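Long-range contact in RND efflux system, outer membrane lipoprotein, NodT family (Burkholderia mallei, PDB 6U94), which probably serves as the outer-membrane channel of a tripartite RND efflux system, through which exported compounds would leave the cell: residues A[376-388]-A[443-455]. Sequence-based numbering, arbitrary orientation.
Sequences REVADNLAARATY and AGLTSRVTLYKAL
Arg385 and Arg448 stack by their guanidinium groups, the two planes 28° apart and their centres separated by 4.2 Å. NH2 of Arg385 sits over the rim of one face of the Arg448 group, 3.2 Å from Arg448 NH1; both are donors, so this close pair is a stack of like charges. Acidic partners probably ease the repulsion: Arg385 forms salt bridges with Glu269 and Glu389. Nearer the backbone, the aliphatic part of Arg385 runs past Ser447, whose OG lies 3.1 Å from Arg385 CB and bonds back to Gly444 O, an acceptor shared with Arg448 N.

One turn further, Tyr388 lays a ring face on Ala443: Ala443 CB stands 3.7 Å from the centroid of the Tyr388 ring, almost exactly on the normal, a CH-pi contact. Ser447 CB meets the ring's edge.

At the other end, Asn381 crosses Thr450 at about a right angle, Asn381 OD1 3.3 Å from Thr450 CG2. Asn381 ND2 turns back to hydrogen-bond Glu377 O at 2.9 Å, which fixes the amide's rotation. In Leu451, a chi1 of -179° swings CG away from its own backbone N and carries both methyls to the other helix, setting CD2 3.6 Å from Leu382 CD2 and CD1 against Val378 CG1. Val378 CG2 packs on Ala454, whose carbonyl accepts a bond from Arg282, also the salt-bridge partner of Glu377.

The two segments, their axes 8.8 Å apart, belong to the long helices 362-415 and 421-454, an antiparallel hairpin that, as in relatives of the outer membrane factor family, would probably contribute to the alpha-helical barrel of a trimer. Helix 321-326 packs against Val378 and Leu382, while helix 156-203 meets helix 421-454 through Leu445, Val449 and Lys453.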
# COMPACT_ATOMS: atom_id res chain seq x y z
N ARG A 376 -13.88 3.38 9.36
CA ARG A 376 -13.55 4.44 8.41
C ARG A 376 -12.24 4.15 7.70
O ARG A 376 -12.12 4.36 6.49
CB ARG A 376 -13.48 5.78 9.14
CG ARG A 376 -13.22 6.98 8.22
CD ARG A 376 -13.26 8.28 9.00
NE ARG A 376 -14.53 8.47 9.69
CZ ARG A 376 -15.62 8.97 9.11
NH1 ARG A 376 -15.59 9.33 7.83
NH2 ARG A 376 -16.74 9.11 9.81
N GLU A 377 -11.25 3.64 8.43
CA GLU A 377 -9.97 3.28 7.82
C GLU A 377 -10.14 2.18 6.78
O GLU A 377 -9.48 2.18 5.74
CB GLU A 377 -8.99 2.86 8.90
CG GLU A 377 -7.60 2.55 8.43
CD GLU A 377 -6.65 2.29 9.59
OE1 GLU A 377 -6.93 1.39 10.41
OE2 GLU A 377 -5.64 3.01 9.69
N VAL A 378 -11.02 1.21 7.06
CA VAL A 378 -11.25 0.12 6.12
C VAL A 378 -11.94 0.64 4.86
O VAL A 378 -11.56 0.29 3.74
CB VAL A 378 -12.05 -1.00 6.79
CG1 VAL A 378 -12.61 -1.96 5.74
CG2 VAL A 378 -11.17 -1.75 7.79
N ALA A 379 -12.96 1.49 5.03
CA ALA A 379 -13.66 2.05 3.88
C ALA A 379 -12.73 2.93 3.05
O ALA A 379 -12.81 2.94 1.82
CB ALA A 379 -14.88 2.85 4.35
N ASP A 380 -11.83 3.67 3.71
CA ASP A 380 -10.93 4.57 3.00
C ASP A 380 -9.95 3.80 2.12
O ASP A 380 -9.65 4.23 1.00
CB ASP A 380 -10.19 5.47 3.99
CG ASP A 380 -11.06 6.59 4.52
OD1 ASP A 380 -12.26 6.64 4.16
OD2 ASP A 380 -10.55 7.43 5.28
N ASN A 381 -9.43 2.68 2.62
CA ASN A 381 -8.48 1.91 1.82
C ASN A 381 -9.17 1.18 0.67
O ASN A 381 -8.55 0.95 -0.37
CB ASN A 381 -7.71 0.93 2.70
CG ASN A 381 -6.58 1.59 3.46
OD1 ASN A 381 -5.51 1.84 2.91
ND2 ASN A 381 -6.81 1.87 4.74
N LEU A 382 -10.43 0.80 0.85
CA LEU A 382 -11.18 0.20 -0.25
C LEU A 382 -11.46 1.22 -1.34
O LEU A 382 -11.36 0.90 -2.54
CB LEU A 382 -12.49 -0.39 0.28
CG LEU A 382 -12.41 -1.71 1.06
CD1 LEU A 382 -13.65 -1.84 1.94
CD2 LEU A 382 -12.31 -2.88 0.10
N ALA A 383 -11.80 2.45 -0.96
CA ALA A 383 -12.01 3.50 -1.95
C ALA A 383 -10.70 3.89 -2.61
O ALA A 383 -10.65 4.10 -3.83
CB ALA A 383 -12.66 4.72 -1.30
N ALA A 384 -9.62 3.97 -1.83
CA ALA A 384 -8.31 4.27 -2.40
C ALA A 384 -7.94 3.26 -3.48
O ALA A 384 -7.44 3.63 -4.55
CB ALA A 384 -7.25 4.28 -1.30
N ARG A 385 -8.18 1.97 -3.21
CA ARG A 385 -7.88 0.95 -4.21
C ARG A 385 -8.74 1.14 -5.46
O ARG A 385 -8.24 1.01 -6.58
CB ARG A 385 -8.10 -0.45 -3.64
CG ARG A 385 -7.52 -1.52 -4.54
CD ARG A 385 -8.32 -2.79 -4.53
NE ARG A 385 -7.83 -3.71 -5.55
CZ ARG A 385 -8.11 -5.01 -5.59
NH1 ARG A 385 -8.86 -5.56 -4.64
NH2 ARG A 385 -7.62 -5.77 -6.56
N ALA A 386 -10.03 1.41 -5.28
CA ALA A 386 -10.92 1.62 -6.42
C ALA A 386 -10.46 2.81 -7.26
O ALA A 386 -10.60 2.79 -8.49
CB ALA A 386 -12.35 1.83 -5.94
N THR A 387 -9.90 3.84 -6.62
CA THR A 387 -9.34 4.96 -7.36
C THR A 387 -8.13 4.53 -8.18
O THR A 387 -7.99 4.90 -9.35
CB THR A 387 -8.97 6.09 -6.41
OG1 THR A 387 -10.17 6.63 -5.82
CG2 THR A 387 -8.23 7.20 -7.15
N TYR A 388 -7.24 3.74 -7.58
CA TYR A 388 -6.03 3.33 -8.27
C TYR A 388 -6.34 2.41 -9.45
O TYR A 388 -5.70 2.51 -10.50
CB TYR A 388 -5.07 2.64 -7.30
CG TYR A 388 -4.47 3.58 -6.29
CD1 TYR A 388 -4.00 4.84 -6.67
CD2 TYR A 388 -4.37 3.23 -4.95
CE1 TYR A 388 -3.45 5.71 -5.74
CE2 TYR A 388 -3.82 4.09 -4.01
CZ TYR A 388 -3.36 5.33 -4.41
OH TYR A 388 -2.82 6.19 -3.49
N ALA A 443 0.66 1.06 -6.65
CA ALA A 443 -0.19 1.68 -5.64
C ALA A 443 -1.41 0.82 -5.36
O ALA A 443 -1.85 0.70 -4.20
CB ALA A 443 -0.60 3.08 -6.09
N GLY A 444 -1.99 0.21 -6.40
CA GLY A 444 -3.10 -0.70 -6.18
C GLY A 444 -2.71 -1.90 -5.34
O GLY A 444 -3.46 -2.31 -4.45
N LEU A 445 -1.53 -2.46 -5.59
CA LEU A 445 -1.04 -3.56 -4.77
C LEU A 445 -0.76 -3.08 -3.35
O LEU A 445 -1.16 -3.73 -2.37
CB LEU A 445 0.22 -4.16 -5.39
CG LEU A 445 0.06 -4.73 -6.80
CD1 LEU A 445 1.39 -5.25 -7.32
CD2 LEU A 445 -0.99 -5.83 -6.81
N THR A 446 -0.08 -1.94 -3.22
CA THR A 446 0.24 -1.39 -1.90
C THR A 446 -1.02 -1.19 -1.07
O THR A 446 -1.03 -1.49 0.13
CB THR A 446 1.00 -0.08 -2.06
OG1 THR A 446 2.29 -0.33 -2.61
CG2 THR A 446 1.16 0.63 -0.71
N SER A 447 -2.09 -0.69 -1.69
CA SER A 447 -3.31 -0.44 -0.94
C SER A 447 -4.00 -1.73 -0.52
O SER A 447 -4.74 -1.74 0.47
CB SER A 447 -4.27 0.43 -1.76
OG SER A 447 -5.19 -0.38 -2.47
N ARG A 448 -3.79 -2.82 -1.25
CA ARG A 448 -4.30 -4.12 -0.81
C ARG A 448 -3.52 -4.62 0.39
O ARG A 448 -4.09 -5.23 1.30
CB ARG A 448 -4.24 -5.13 -1.96
CG ARG A 448 -5.11 -4.75 -3.15
CD ARG A 448 -4.66 -5.43 -4.43
NE ARG A 448 -4.87 -6.87 -4.41
CZ ARG A 448 -4.87 -7.63 -5.50
NH1 ARG A 448 -4.66 -7.08 -6.69
NH2 ARG A 448 -5.08 -8.94 -5.40
N VAL A 449 -2.21 -4.37 0.41
CA VAL A 449 -1.39 -4.70 1.57
C VAL A 449 -1.85 -3.91 2.79
O VAL A 449 -1.96 -4.45 3.90
CB VAL A 449 0.10 -4.44 1.26
CG1 VAL A 449 0.93 -4.44 2.54
CG2 VAL A 449 0.61 -5.49 0.29
N THR A 450 -2.15 -2.62 2.60
CA THR A 450 -2.62 -1.80 3.72
C THR A 450 -3.99 -2.26 4.21
O THR A 450 -4.26 -2.24 5.42
CB THR A 450 -2.66 -0.33 3.30
OG1 THR A 450 -1.41 0.04 2.73
CG2 THR A 450 -2.94 0.55 4.51
N LEU A 451 -4.86 -2.68 3.30
CA LEU A 451 -6.15 -3.21 3.71
C LEU A 451 -6.00 -4.53 4.47
O LEU A 451 -6.79 -4.81 5.38
CB LEU A 451 -7.06 -3.39 2.50
CG LEU A 451 -8.47 -3.92 2.78
CD1 LEU A 451 -9.22 -3.01 3.76
CD2 LEU A 451 -9.25 -4.08 1.48
N TYR A 452 -5.00 -5.34 4.11
CA TYR A 452 -4.71 -6.53 4.90
C TYR A 452 -4.43 -6.18 6.36
O TYR A 452 -4.78 -6.95 7.26
CB TYR A 452 -3.52 -7.28 4.30
CG TYR A 452 -2.88 -8.27 5.26
CD1 TYR A 452 -1.80 -7.91 6.05
CD2 TYR A 452 -3.37 -9.56 5.38
CE1 TYR A 452 -1.22 -8.80 6.94
CE2 TYR A 452 -2.80 -10.47 6.26
CZ TYR A 452 -1.73 -10.08 7.03
OH TYR A 452 -1.15 -10.98 7.91
N LYS A 453 -3.78 -5.04 6.60
CA LYS A 453 -3.49 -4.61 7.96
C LYS A 453 -4.73 -4.05 8.66
O LYS A 453 -5.03 -4.42 9.80
CB LYS A 453 -2.37 -3.57 7.95
CG LYS A 453 -1.06 -4.09 7.41
CD LYS A 453 0.08 -3.17 7.82
CE LYS A 453 0.16 -1.95 6.92
NZ LYS A 453 1.34 -1.11 7.25
N ALA A 454 -5.45 -3.16 7.98
CA ALA A 454 -6.61 -2.51 8.59
C ALA A 454 -7.69 -3.50 9.00
O ALA A 454 -8.52 -3.19 9.86
CB ALA A 454 -7.19 -1.46 7.64
N LEU A 455 -7.72 -4.69 8.39
CA LEU A 455 -8.65 -5.74 8.78
C LEU A 455 -8.22 -6.45 10.06
O LEU A 455 -8.99 -7.26 10.58
CB LEU A 455 -8.80 -6.77 7.67
CG LEU A 455 -9.44 -6.36 6.34
CD1 LEU A 455 -9.37 -7.52 5.35
CD2 LEU A 455 -10.87 -5.91 6.54